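Local coordinates for attachment invasion locus protein (Yersinia pestis, PDB 3QRA) that promotes attachment to and invasion of eukaryotic host cells by this pathogenic bacterium, as a beta-barrel of the outer membrane, at residues Ile7-Ala12 against Phe30-Arg35; Glu84-Tyr89 against Leu122-His127; Phe130-Ser135 against Trp149-Gly154. One frame throughout, in Å; residues are numbered along the deposited sequence.

All three contacts pair antiparallel neighbours of one eight-stranded barrel, each within a hairpin of strands consecutive in the chain. Contacts 1 and 3 lie closest, with centres about 6 Å apart, because strands 5-18 and 144-156 adjoin where the barrel closes; one detergent molecule touches both. Contact 2, about 18 Å from the centre of the chain, runs out of its strands into turns, and more of its touching residues are exposed. In each, outward side chains are mostly apolar and close to detergent, while the polar groups gather in the interior, with V131 and M150 among them. There K33 bonds D133 and S135 of contact 3, and R35 bonds S87 and Q123 of contact 2.

Contact 1: residues Ile7-Ala12 against Phe30-Arg35; sequences ISIGYA and FNLKYR. With C8E ((hydroxyethyloxy)tri(ethyloxy)octane), chain B; C8E ((hydroxyethyloxy)tri(ethyloxy)octane), chain G; C8E ((hydroxyethyloxy)tri(ethyloxy)octane), chain E.
I9 carries CG1 anti to its backbone N (chi1 -167°) and L32 carries CG anti to its carbonyl carbon (chi1 -64°); the two side chains lie side by side, pointing the same way, with I9 CG1 3.6 Å from L32 CD2. They belong to the outer, apolar wall of an eight-stranded antiparallel beta-barrel, in the hairpin of strands 5-18 and 28-37. The alkyl tail of the chain B detergent runs past this patch, its C3 3.7 Å from I9 CG2, much as a lipid chain might. Further along the wall, I7 CD1 leans across to K33 O at 3.3 Å. Y11 diverges from F30, and C6 of the chain G detergent sits over the centre of one Y11 ring face, 3.5 Å above it. The backbones are joined by two hydrogen-bonded pairs: S8 and K33 exchange nearly straight bonds of 3.0 Å between N and O, whereas those of G10 and N31 are more bent. On the opposite, inward face S8 OG packs against K33 CB and holds a water at 2.7 Å, which donates a longer bond to N31 O. The K33 ammonium also forms a salt bridge with D133 and a hydrogen bond with S135, and within its own strand K33 NZ donates to N31 OD1 at 2.8 Å.

Contact 2: residues Glu84-Tyr89 against Leu122-His127; sequences EYVSLY and LQFNPH
E84 meets the facing segment through its backbone, its carbonyl O lying beside N125 CB, while its own CB sits over one face of the next ring, that of Y85. Y85 holds CG anti to its carbonyl carbon (chi1 -55°), and N125 O comes to the edge of its ring, 3.4 Å from Y85 CD1. Two groups hold the carbonyl O of Y85: N125 N donates to it at 2.7 Å, and F124 adds a CA-H...O contact. F124 CD1 approaches Y85 O as well, the O lying oblique to the ring at 3.2 Å. V86 then crosses F124 obliquely, its CG2 4.2 Å from F124 CD1, and P126 N covers one face of the F124 ring. Here, in a hairpin of the closed eight-stranded barrel, strand 86-102 begins and strand 108-124 runs out at the end that carries the chain termini, the periplasmic one in outer-membrane barrels. S87 forms the hydrogen-bonded pair with Q123. Its OG, also bonded by R35, donates to a water that in turn donates to Q123 O and, at 2.6 Å, to N125 OD1, tying three residues together on the inward face. R81 also bonds N125 OD1, and N125 ND2 bonds F130 O. L88 faces outward again and rests CD2 4.0 Å from L122 CB. In Y89 CG stands between backbone N and carbonyl carbon (chi1 58°), and the ring comes edge-on to Q123, Y89 CE2 3.6 Å from Q123 CG, with ring and amide planes 76° apart; Y89 OH and Q123 NE2 both bond D133 OD1.

Contact 3: residues Phe130-Ser135 against Trp149-Gly154; sequences FVIDAS and WMLGAG. With C8E ((hydroxyethyloxy)tri(ethyloxy)octane), chain B; C8E ((hydroxyethyloxy)tri(ethyloxy)octane), chain H.
D133 O is gripped by two groups of the facing strand: G152 N donates a nearly straight bond of 2.9 Å, and L151 CA makes a CA-H...O contact at 3.4 Å. They lie in the hairpin of strands 130-141 and 144-156, the last of the antiparallel beta-barrel, whose final strand adjoins strand 5-18 and closes the sheet. Three hydrogen-bonded pairs, V131 with G154, D133 with G152 and S135 with M150, give six backbone bonds. The bond from D133 N to G152 O is straight at the hydrogen (174°), yet the donor stands 49° above the carbonyl plane; V131 N also stands well above the G154 carbonyl plane, though its bond is less straight. On the outer face L151 holds CG anti to its backbone N (chi1 173°), and CD1 comes 3.6 Å from D133 O and 4.2 Å from A134 CB. A153 CB meets C13 of the chain B detergent at 3.7 Å. The end of W149 turns toward the facing strand, W149 CE3 3.4 Å from S135 O, while C2 of the chain H detergent touches the edge of its indole 3.5 Å from CZ3. G152 and G154 present no side chains to the barrel interior opposite D133 and V131. On that inner face D133 OD1 accepts from Y89 OH and Q123 NE2, and OD2 forms the salt bridge with K33. M150 shares the face, its chain extended beyond CG, and S135 OG, also bonded by K33, sits 3.5 Å from M150 SD.

Contact 1: residues Ile7-Ala12 against Phe30-Arg35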
loop_
_atom_site.group_PDB
_atom_site.type_symbol
_atom_site.label_atom_id
_atom_site.label_comp_id
_atom_site.label_asym_id
_atom_site.label_seq_id
_atom_site.Cartn_x
_atom_site.Cartn_y
_atom_site.Cartn_z
ATOM N N ILE A 7 -11.163 8.970 -6.521
ATOM C CA ILE A 7 -10.710 7.627 -6.822
ATOM C C ILE A 7 -9.349 7.759 -7.483
ATOM O O ILE A 7 -9.163 8.591 -8.388
ATOM C CB ILE A 7 -11.722 6.887 -7.747
ATOM C CG1 ILE A 7 -11.232 5.479 -8.100
ATOM C CG2 ILE A 7 -12.006 7.696 -9.015
ATOM C CD1 ILE A 7 -11.136 4.557 -6.906
ATOM N N SER A 8 -8.400 6.956 -7.016
ATOM C CA SER A 8 -7.059 6.979 -7.585
ATOM C C SER A 8 -6.456 5.591 -7.747
ATOM O O SER A 8 -6.769 4.664 -6.986
ATOM C CB SER A 8 -6.118 7.858 -6.754
ATOM O OG SER A 8 -6.039 7.437 -5.393
ATOM N N ILE A 9 -5.587 5.473 -8.751
ATOM C CA ILE A 9 -4.771 4.279 -8.912
ATOM C C ILE A 9 -3.315 4.709 -8.911
ATOM O O ILE A 9 -2.981 5.804 -9.367
ATOM C CB ILE A 9 -5.114 3.482 -10.213
ATOM C CG1 ILE A 9 -4.477 2.091 -10.165
ATOM C CG2 ILE A 9 -4.684 4.246 -11.473
ATOM C CD1 ILE A 9 -4.959 1.156 -11.277
ATOM N N GLY A 10 -2.445 3.857 -8.389
ATOM C CA GLY A 10 -1.057 4.248 -8.252
ATOM C C GLY A 10 -0.079 3.102 -8.156
ATOM O O GLY A 10 -0.460 1.944 -7.960
ATOM N N TYR A 11 1.192 3.456 -8.293
ATOM C CA TYR A 11 2.298 2.540 -8.095
ATOM C C TYR A 11 2.408 2.225 -6.617
ATOM O O TYR A 11 2.159 3.094 -5.763
ATOM C CB TYR A 11 3.599 3.200 -8.534
ATOM C CG TYR A 11 3.651 3.614 -9.982
ATOM C CD1 TYR A 11 4.036 2.708 -10.966
ATOM C CD2 TYR A 11 3.342 4.919 -10.365
ATOM C CE1 TYR A 11 4.102 3.084 -12.292
ATOM C CE2 TYR A 11 3.398 5.304 -11.690
ATOM C CZ TYR A 11 3.778 4.381 -12.646
ATOM O OH TYR A 11 3.841 4.754 -13.959
ATOM N N ALA A 12 2.749 0.976 -6.319
ATOM C CA ALA A 12 3.159 0.618 -4.960
ATOM C C ALA A 12 4.505 -0.105 -5.005
ATOM O O ALA A 12 4.751 -0.922 -5.892
ATOM C CB ALA A 12 2.093 -0.243 -4.292
ATOM N N PHE A 30 0.527 -2.290 -7.122
ATOM C CA PHE A 30 -0.374 -1.159 -7.314
ATOM C C PHE A 30 -1.220 -0.886 -6.073
ATOM O O PHE A 30 -1.275 -1.689 -5.126
ATOM C CB PHE A 30 -1.281 -1.415 -8.538
ATOM C CG PHE A 30 -2.302 -2.482 -8.304
ATOM C CD1 PHE A 30 -3.577 -2.155 -7.862
ATOM C CD2 PHE A 30 -1.980 -3.818 -8.485
ATOM C CE1 PHE A 30 -4.520 -3.144 -7.619
ATOM C CE2 PHE A 30 -2.912 -4.809 -8.238
ATOM C CZ PHE A 30 -4.186 -4.472 -7.802
ATOM N N ASN A 31 -1.888 0.262 -6.098
ATOM C CA ASN A 31 -2.677 0.743 -4.978
ATOM C C ASN A 31 -3.919 1.442 -5.513
ATOM O O ASN A 31 -3.814 2.319 -6.364
ATOM C CB ASN A 31 -1.812 1.711 -4.165
ATOM C CG ASN A 31 -2.575 2.435 -3.082
ATOM O OD1 ASN A 31 -2.390 3.640 -2.898
ATOM N ND2 ASN A 31 -3.425 1.710 -2.345
ATOM N N LEU A 32 -5.096 1.026 -5.050
ATOM C CA LEU A 32 -6.336 1.747 -5.342
ATOM C C LEU A 32 -6.770 2.448 -4.058
ATOM O O LEU A 32 -6.781 1.827 -2.990
ATOM C CB LEU A 32 -7.428 0.776 -5.777
ATOM C CG LEU A 32 -7.156 0.032 -7.089
ATOM C CD1 LEU A 32 -8.048 -1.202 -7.225
ATOM C CD2 LEU A 32 -7.354 0.972 -8.276
ATOM N N LYS A 33 -7.103 3.734 -4.149
ATOM C CA LYS A 33 -7.661 4.429 -2.983
ATOM C C LYS A 33 -8.978 5.080 -3.349
ATOM O O LYS A 33 -9.145 5.568 -4.475
ATOM C CB LYS A 33 -6.686 5.468 -2.407
ATOM C CG LYS A 33 -5.439 4.861 -1.754
ATOM C CD LYS A 33 -4.987 5.751 -0.564
ATOM C CE LYS A 33 -3.704 5.219 0.084
ATOM N NZ LYS A 33 -2.503 5.460 -0.775
ATOM N N TYR A 34 -9.910 5.072 -2.397
ATOM C CA TYR A 34 -11.218 5.684 -2.588
ATOM C C TYR A 34 -11.514 6.556 -1.378
ATOM O O TYR A 34 -11.443 6.090 -0.247
ATOM C CB TYR A 34 -12.315 4.632 -2.743
ATOM C CG TYR A 34 -13.702 5.249 -2.671
ATOM C CD1 TYR A 34 -14.244 5.912 -3.756
ATOM C CD2 TYR A 34 -14.438 5.207 -1.496
ATOM C CE1 TYR A 34 -15.509 6.495 -3.683
ATOM C CE2 TYR A 34 -15.696 5.783 -1.412
ATOM C CZ TYR A 34 -16.223 6.425 -2.503
ATOM O OH TYR A 34 -17.473 7.001 -2.399
ATOM N N ARG A 35 -11.828 7.820 -1.628
ATOM C CA ARG A 35 -12.067 8.792 -0.566
ATOM C C ARG A 35 -13.466 9.340 -0.691
ATOM O O ARG A 35 -13.966 9.546 -1.800
ATOM C CB ARG A 35 -11.072 9.952 -0.677
ATOM C CG ARG A 35 -11.311 11.083 0.331
ATOM C CD ARG A 35 -10.349 12.228 0.049
ATOM N NE ARG A 35 -10.573 13.400 0.900
ATOM C CZ ARG A 35 -9.837 14.500 0.816
ATOM N NH1 ARG A 35 -8.863 14.548 -0.082
ATOM N NH2 ARG A 35 -10.062 15.544 1.623
HETATM C C1 C8E B . -9.138 2.984 -11.605
HETATM C C2 C8E B . -9.435 4.460 -11.364
HETATM C C3 C8E B . -8.183 5.313 -11.540
HETATM C C4 C8E B . -8.430 6.486 -12.482
HETATM C C5 C8E B . -7.455 6.470 -13.658
HETATM C C6 C8E B . -6.419 7.573 -13.480
HETATM C C7 C8E B . -5.141 7.282 -14.260
HETATM C C8 C8E B . -3.931 7.931 -13.595
HETATM O O9 C8E B . -2.911 6.960 -13.499
HETATM C C10 C8E B . -1.685 7.456 -13.009
HETATM C C11 C8E B . -1.241 6.487 -11.924
HETATM O O12 C8E B . 0.045 6.830 -11.462
HETATM C C13 C8E B . 0.056 8.104 -10.888
HETATM C C14 C8E B . 1.444 8.706 -10.979
HETATM O O15 C8E B . 1.482 9.824 -10.119
HETATM C C16 C8E B . 0.954 10.983 -10.729
HETATM C C17 C8E B . 1.760 11.349 -11.967
HETATM C C1 C8E G . 5.902 4.438 -5.512
HETATM C C2 C8E G . 6.778 3.961 -6.671
HETATM C C3 C8E G . 6.588 4.841 -7.903
HETATM C C4 C8E G . 7.704 4.652 -8.928
HETATM C C5 C8E G . 7.350 5.312 -10.259
HETATM C C6 C8E G . 7.296 4.305 -11.404
HETATM C C7 C8E G . 8.133 4.779 -12.588
HETATM C C8 C8E G . 8.221 3.719 -13.679
HETATM C C1 C8E E . -10.571 1.335 -3.071
HETATM C C2 C8E E . -10.124 0.509 -1.872
HETATM C C3 C8E E . -11.131 0.631 -0.738
HETATM C C4 C8E E . -11.158 -0.630 0.115
HETATM C C5 C8E E . -11.123 -0.277 1.597
HETATM C C6 C8E E . -12.322 -0.870 2.327
HETATM C C7 C8E E . -12.142 -0.774 3.836
HETATM C C8 C8E E . -13.443 -1.086 4.567
HETATM O O HOH W 1 -8.239 8.577 -3.951
HETATM O O HOH W 2 -4.103 5.499 -5.569
#

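Contact 2: residues Glu84-Tyr89 against Leu122-His127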
loop_
_atom_site.group_PDB
_atom_site.type_symbol
_atom_site.label_atom_id
_atom_site.label_comp_id
_atom_site.label_asym_id
_atom_site.label_seq_id
_atom_site.Cartn_x
_atom_site.Cartn_y
_atom_site.Cartn_z
ATOM N N GLU A 84 -8.028 23.937 0.096
ATOM C CA GLU A 84 -8.479 23.471 -1.179
ATOM C C GLU A 84 -7.522 22.495 -1.819
ATOM O O GLU A 84 -7.934 21.727 -2.595
ATOM C CB GLU A 84 -8.625 24.601 -2.189
ATOM C CG GLU A 84 -9.352 25.797 -1.820
ATOM C CD GLU A 84 -8.960 26.931 -2.757
ATOM O OE1 GLU A 84 -8.495 27.947 -2.244
ATOM O OE2 GLU A 84 -9.058 26.778 -4.001
ATOM N N TYR A 85 -6.256 22.590 -1.500
ATOM C CA TYR A 85 -5.211 21.821 -2.194
ATOM C C TYR A 85 -4.705 20.562 -1.509
ATOM O O TYR A 85 -4.275 19.623 -2.180
ATOM C CB TYR A 85 -3.999 22.707 -2.489
ATOM C CG TYR A 85 -4.357 23.952 -3.252
ATOM C CD1 TYR A 85 -4.709 23.886 -4.595
ATOM C CD2 TYR A 85 -4.363 25.194 -2.629
ATOM C CE1 TYR A 85 -5.050 25.023 -5.301
ATOM C CE2 TYR A 85 -4.702 26.342 -3.330
ATOM C CZ TYR A 85 -5.042 26.248 -4.664
ATOM O OH TYR A 85 -5.380 27.382 -5.370
ATOM N N VAL A 86 -4.718 20.547 -0.182
ATOM C CA VAL A 86 -4.060 19.474 0.546
ATOM C C VAL A 86 -4.919 18.892 1.655
ATOM O O VAL A 86 -5.608 19.619 2.376
ATOM C CB VAL A 86 -2.695 19.932 1.128
ATOM C CG1 VAL A 86 -2.007 18.781 1.849
ATOM C CG2 VAL A 86 -1.790 20.470 0.023
ATOM N N SER A 87 -4.862 17.571 1.773
ATOM C CA SER A 87 -5.529 16.839 2.831
ATOM C C SER A 87 -4.572 15.781 3.368
ATOM O O SER A 87 -3.768 15.233 2.619
ATOM C CB SER A 87 -6.784 16.149 2.291
ATOM O OG SER A 87 -7.664 17.092 1.702
ATOM N N LEU A 88 -4.691 15.478 4.655
ATOM C CA LEU A 88 -3.820 14.500 5.320
ATOM C C LEU A 88 -4.634 13.351 5.870
ATOM O O LEU A 88 -5.722 13.549 6.366
ATOM C CB LEU A 88 -3.119 15.162 6.502
ATOM C CG LEU A 88 -2.355 16.458 6.276
ATOM C CD1 LEU A 88 -1.853 16.996 7.620
ATOM C CD2 LEU A 88 -1.208 16.239 5.312
ATOM N N TYR A 89 -4.106 12.141 5.835
ATOM C CA TYR A 89 -4.874 11.025 6.363
ATOM C C TYR A 89 -4.032 9.985 7.118
ATOM O O TYR A 89 -2.814 9.871 6.920
ATOM C CB TYR A 89 -5.707 10.370 5.259
ATOM C CG TYR A 89 -4.932 9.836 4.057
ATOM C CD1 TYR A 89 -4.267 8.607 4.116
ATOM C CD2 TYR A 89 -4.908 10.538 2.853
ATOM C CE1 TYR A 89 -3.576 8.104 3.018
ATOM C CE2 TYR A 89 -4.218 10.034 1.730
ATOM C CZ TYR A 89 -3.566 8.820 1.821
ATOM O OH TYR A 89 -2.908 8.309 0.710
ATOM N N LEU A 122 -1.129 11.693 2.093
ATOM C CA LEU A 122 -1.793 12.888 1.720
ATOM C C LEU A 122 -2.356 12.884 0.333
ATOM O O LEU A 122 -1.933 12.151 -0.493
ATOM C CB LEU A 122 -0.913 14.059 1.912
ATOM C CG LEU A 122 0.397 14.082 1.251
ATOM C CD1 LEU A 122 0.163 14.614 -0.063
ATOM C CD2 LEU A 122 1.350 14.969 1.989
ATOM N N GLN A 123 -3.332 13.744 0.155
ATOM C CA GLN A 123 -3.877 13.977 -1.181
ATOM C C GLN A 123 -3.720 15.439 -1.553
ATOM O O GLN A 123 -4.007 16.338 -0.753
ATOM C CB GLN A 123 -5.353 13.575 -1.272
ATOM C CG GLN A 123 -5.594 12.105 -0.939
ATOM C CD GLN A 123 -6.753 11.519 -1.714
ATOM O OE1 GLN A 123 -7.785 12.172 -1.904
ATOM N NE2 GLN A 123 -6.588 10.282 -2.175
ATOM N N PHE A 124 -3.282 15.661 -2.787
ATOM C CA PHE A 124 -3.097 16.984 -3.355
ATOM C C PHE A 124 -4.086 17.160 -4.509
ATOM O O PHE A 124 -4.191 16.293 -5.379
ATOM C CB PHE A 124 -1.653 17.115 -3.858
ATOM C CG PHE A 124 -1.376 18.381 -4.619
ATOM C CD1 PHE A 124 -1.649 19.621 -4.063
ATOM C CD2 PHE A 124 -0.801 18.329 -5.881
ATOM C CE1 PHE A 124 -1.387 20.786 -4.768
ATOM C CE2 PHE A 124 -0.533 19.491 -6.588
ATOM C CZ PHE A 124 -0.826 20.720 -6.029
ATOM N N ASN A 125 -4.818 18.271 -4.507
ATOM C CA ASN A 125 -5.723 18.601 -5.608
ATOM C C ASN A 125 -5.227 19.826 -6.360
ATOM O O ASN A 125 -5.554 20.951 -5.986
ATOM C CB ASN A 125 -7.143 18.877 -5.085
ATOM C CG ASN A 125 -7.672 17.756 -4.208
ATOM O OD1 ASN A 125 -7.875 17.938 -3.003
ATOM N ND2 ASN A 125 -7.869 16.576 -4.801
ATOM N N PRO A 126 -4.446 19.615 -7.430
ATOM C CA PRO A 126 -3.913 20.732 -8.219
ATOM C C PRO A 126 -5.036 21.459 -8.950
ATOM O O PRO A 126 -4.925 22.645 -9.267
ATOM C CB PRO A 126 -2.980 20.039 -9.224
ATOM C CG PRO A 126 -3.495 18.638 -9.327
ATOM C CD PRO A 126 -4.038 18.301 -7.964
ATOM N N HIS A 127 -6.109 20.722 -9.213
ATOM C CA HIS A 127 -7.344 21.246 -9.787
ATOM C C HIS A 127 -8.428 20.590 -8.943
ATOM O O HIS A 127 -8.223 19.499 -8.414
ATOM C CB HIS A 127 -7.450 20.842 -11.265
ATOM C CG HIS A 127 -8.727 21.255 -11.935
ATOM N ND1 HIS A 127 -9.919 20.589 -11.741
ATOM C CD2 HIS A 127 -8.989 22.236 -12.832
ATOM C CE1 HIS A 127 -10.863 21.155 -12.475
ATOM N NE2 HIS A 127 -10.325 22.158 -13.147
HETATM O O HOH W 3 -6.767 16.871 -0.846
#

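Contact 3: residues Phe130-Ser135 against Trp149-Gly154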
loop_
_atom_site.group_PDB
_atom_site.type_symbol
_atom_site.label_atom_id
_atom_site.label_comp_id
_atom_site.label_asym_id
_atom_site.label_seq_id
_atom_site.Cartn_x
_atom_site.Cartn_y
_atom_site.Cartn_z
ATOM N N PHE A 130 -9.083 16.864 -9.788
ATOM C CA PHE A 130 -7.982 15.914 -9.934
ATOM C C PHE A 130 -7.385 15.603 -8.592
ATOM O O PHE A 130 -7.474 16.409 -7.667
ATOM C CB PHE A 130 -6.894 16.465 -10.842
ATOM C CG PHE A 130 -7.364 16.724 -12.245
ATOM C CD1 PHE A 130 -7.240 15.752 -13.218
ATOM C CD2 PHE A 130 -7.967 17.925 -12.577
ATOM C CE1 PHE A 130 -7.687 15.986 -14.507
ATOM C CE2 PHE A 130 -8.417 18.162 -13.863
ATOM C CZ PHE A 130 -8.275 17.192 -14.827
ATOM N N VAL A 131 -6.760 14.436 -8.500
ATOM C CA VAL A 131 -6.132 13.943 -7.275
ATOM C C VAL A 131 -4.749 13.419 -7.562
ATOM O O VAL A 131 -4.573 12.733 -8.486
ATOM C CB VAL A 131 -6.848 12.750 -6.683
ATOM C CG1 VAL A 131 -6.335 12.456 -5.331
ATOM C CG2 VAL A 131 -8.177 12.959 -6.595
ATOM N N ILE A 132 -3.808 13.766 -6.722
ATOM C CA ILE A 132 -2.517 13.119 -6.648
ATOM C C ILE A 132 -2.420 12.587 -5.233
ATOM O O ILE A 132 -2.666 13.315 -4.278
ATOM C CB ILE A 132 -1.377 14.105 -6.931
ATOM C CG1 ILE A 132 -1.545 14.696 -8.339
ATOM C CG2 ILE A 132 -0.016 13.406 -6.774
ATOM C CD1 ILE A 132 -0.468 15.670 -8.723
ATOM N N ASP A 133 -2.109 11.306 -5.098
ATOM C CA ASP A 133 -2.162 10.650 -3.803
ATOM C C ASP A 133 -0.782 10.089 -3.472
ATOM O O ASP A 133 -0.134 9.517 -4.339
ATOM C CB ASP A 133 -3.197 9.511 -3.836
ATOM C CG ASP A 133 -3.214 8.703 -2.540
ATOM O OD1 ASP A 133 -3.868 9.158 -1.582
ATOM O OD2 ASP A 133 -2.576 7.621 -2.484
ATOM N N ALA A 134 -0.331 10.239 -2.230
ATOM C CA ALA A 134 0.931 9.601 -1.841
ATOM C C ALA A 134 0.831 9.123 -0.412
ATOM O O ALA A 134 0.301 9.832 0.442
ATOM C CB ALA A 134 2.120 10.561 -2.001
ATOM N N SER A 135 1.326 7.921 -0.148
ATOM C CA SER A 135 1.251 7.413 1.219
ATOM C C SER A 135 2.327 6.385 1.530
ATOM O O SER A 135 2.981 5.859 0.630
ATOM C CB SER A 135 -0.146 6.830 1.501
ATOM O OG SER A 135 -0.301 5.539 0.935
ATOM N N TRP A 149 5.575 2.134 -0.108
ATOM C CA TRP A 149 5.294 3.478 -0.588
ATOM C C TRP A 149 4.336 3.413 -1.760
ATOM O O TRP A 149 4.383 2.481 -2.559
ATOM C CB TRP A 149 6.576 4.189 -1.013
ATOM C CG TRP A 149 7.381 4.708 0.157
ATOM C CD1 TRP A 149 8.438 4.102 0.761
ATOM C CD2 TRP A 149 7.165 5.941 0.855
ATOM N NE1 TRP A 149 8.908 4.891 1.792
ATOM C CE2 TRP A 149 8.141 6.025 1.867
ATOM C CE3 TRP A 149 6.240 6.986 0.718
ATOM C CZ2 TRP A 149 8.218 7.113 2.745
ATOM C CZ3 TRP A 149 6.319 8.068 1.589
ATOM C CH2 TRP A 149 7.302 8.122 2.587
ATOM N N MET A 150 3.470 4.417 -1.841
ATOM C CA MET A 150 2.415 4.447 -2.845
ATOM C C MET A 150 2.334 5.834 -3.431
ATOM O O MET A 150 2.389 6.826 -2.696
ATOM C CB MET A 150 1.074 4.076 -2.205
ATOM C CG MET A 150 1.078 2.673 -1.560
ATOM S SD MET A 150 -0.429 2.356 -0.621
ATOM C CE MET A 150 0.211 1.160 0.566
ATOM N N LEU A 151 2.186 5.894 -4.756
ATOM C CA LEU A 151 2.052 7.173 -5.453
ATOM C C LEU A 151 1.079 6.998 -6.609
ATOM O O LEU A 151 1.339 6.225 -7.528
ATOM C CB LEU A 151 3.400 7.637 -5.989
ATOM C CG LEU A 151 3.383 8.887 -6.881
ATOM C CD1 LEU A 151 2.923 10.114 -6.098
ATOM C CD2 LEU A 151 4.762 9.132 -7.490
ATOM N N GLY A 152 -0.034 7.723 -6.564
ATOM C CA GLY A 152 -1.108 7.517 -7.513
ATOM C C GLY A 152 -1.799 8.796 -7.934
ATOM O O GLY A 152 -1.430 9.890 -7.523
ATOM N N ALA A 153 -2.801 8.646 -8.784
ATOM C CA ALA A 153 -3.523 9.790 -9.315
ATOM C C ALA A 153 -4.903 9.349 -9.754
ATOM O O ALA A 153 -5.162 8.156 -9.968
ATOM C CB ALA A 153 -2.762 10.429 -10.491
ATOM N N GLY A 154 -5.796 10.321 -9.882
ATOM C CA GLY A 154 -7.150 10.026 -10.287
ATOM C C GLY A 154 -8.015 11.267 -10.235
ATOM O O GLY A 154 -7.532 12.384 -10.413
HETATM C C1 C8E B . -9.138 2.984 -11.605
HETATM C C2 C8E B . -9.435 4.460 -11.364
HETATM C C3 C8E B . -8.183 5.313 -11.540
HETATM C C4 C8E B . -8.430 6.486 -12.482
HETATM C C5 C8E B . -7.455 6.470 -13.658
HETATM C C6 C8E B . -6.419 7.573 -13.480
HETATM C C7 C8E B . -5.141 7.282 -14.260
HETATM C C8 C8E B . -3.931 7.931 -13.595
HETATM O O9 C8E B . -2.911 6.960 -13.499
HETATM C C10 C8E B . -1.685 7.456 -13.009
HETATM C C11 C8E B . -1.241 6.487 -11.924
HETATM O O12 C8E B . 0.045 6.830 -11.462
HETATM C C13 C8E B . 0.056 8.104 -10.888
HETATM C C14 C8E B . 1.444 8.706 -10.979
HETATM O O15 C8E B . 1.482 9.824 -10.119
HETATM C C16 C8E B . 0.954 10.983 -10.729
HETATM C C17 C8E B . 1.760 11.349 -11.967
HETATM C C1 C8E H . 3.591 11.164 1.648
HETATM C C2 C8E H . 3.761 10.166 2.787
HETATM C C3 C8E H . 3.761 10.863 4.143
HETATM C C4 C8E H . 3.393 9.892 5.261
HETATM C C5 C8E H . 4.440 9.886 6.373
HETATM C C6 C8E H . 5.005 8.491 6.618
HETATM C C7 C8E H . 6.411 8.574 7.203
HETATM C C8 C8E H . 7.020 7.192 7.408
HETATM O O9 C8E H . 8.413 7.249 7.178
#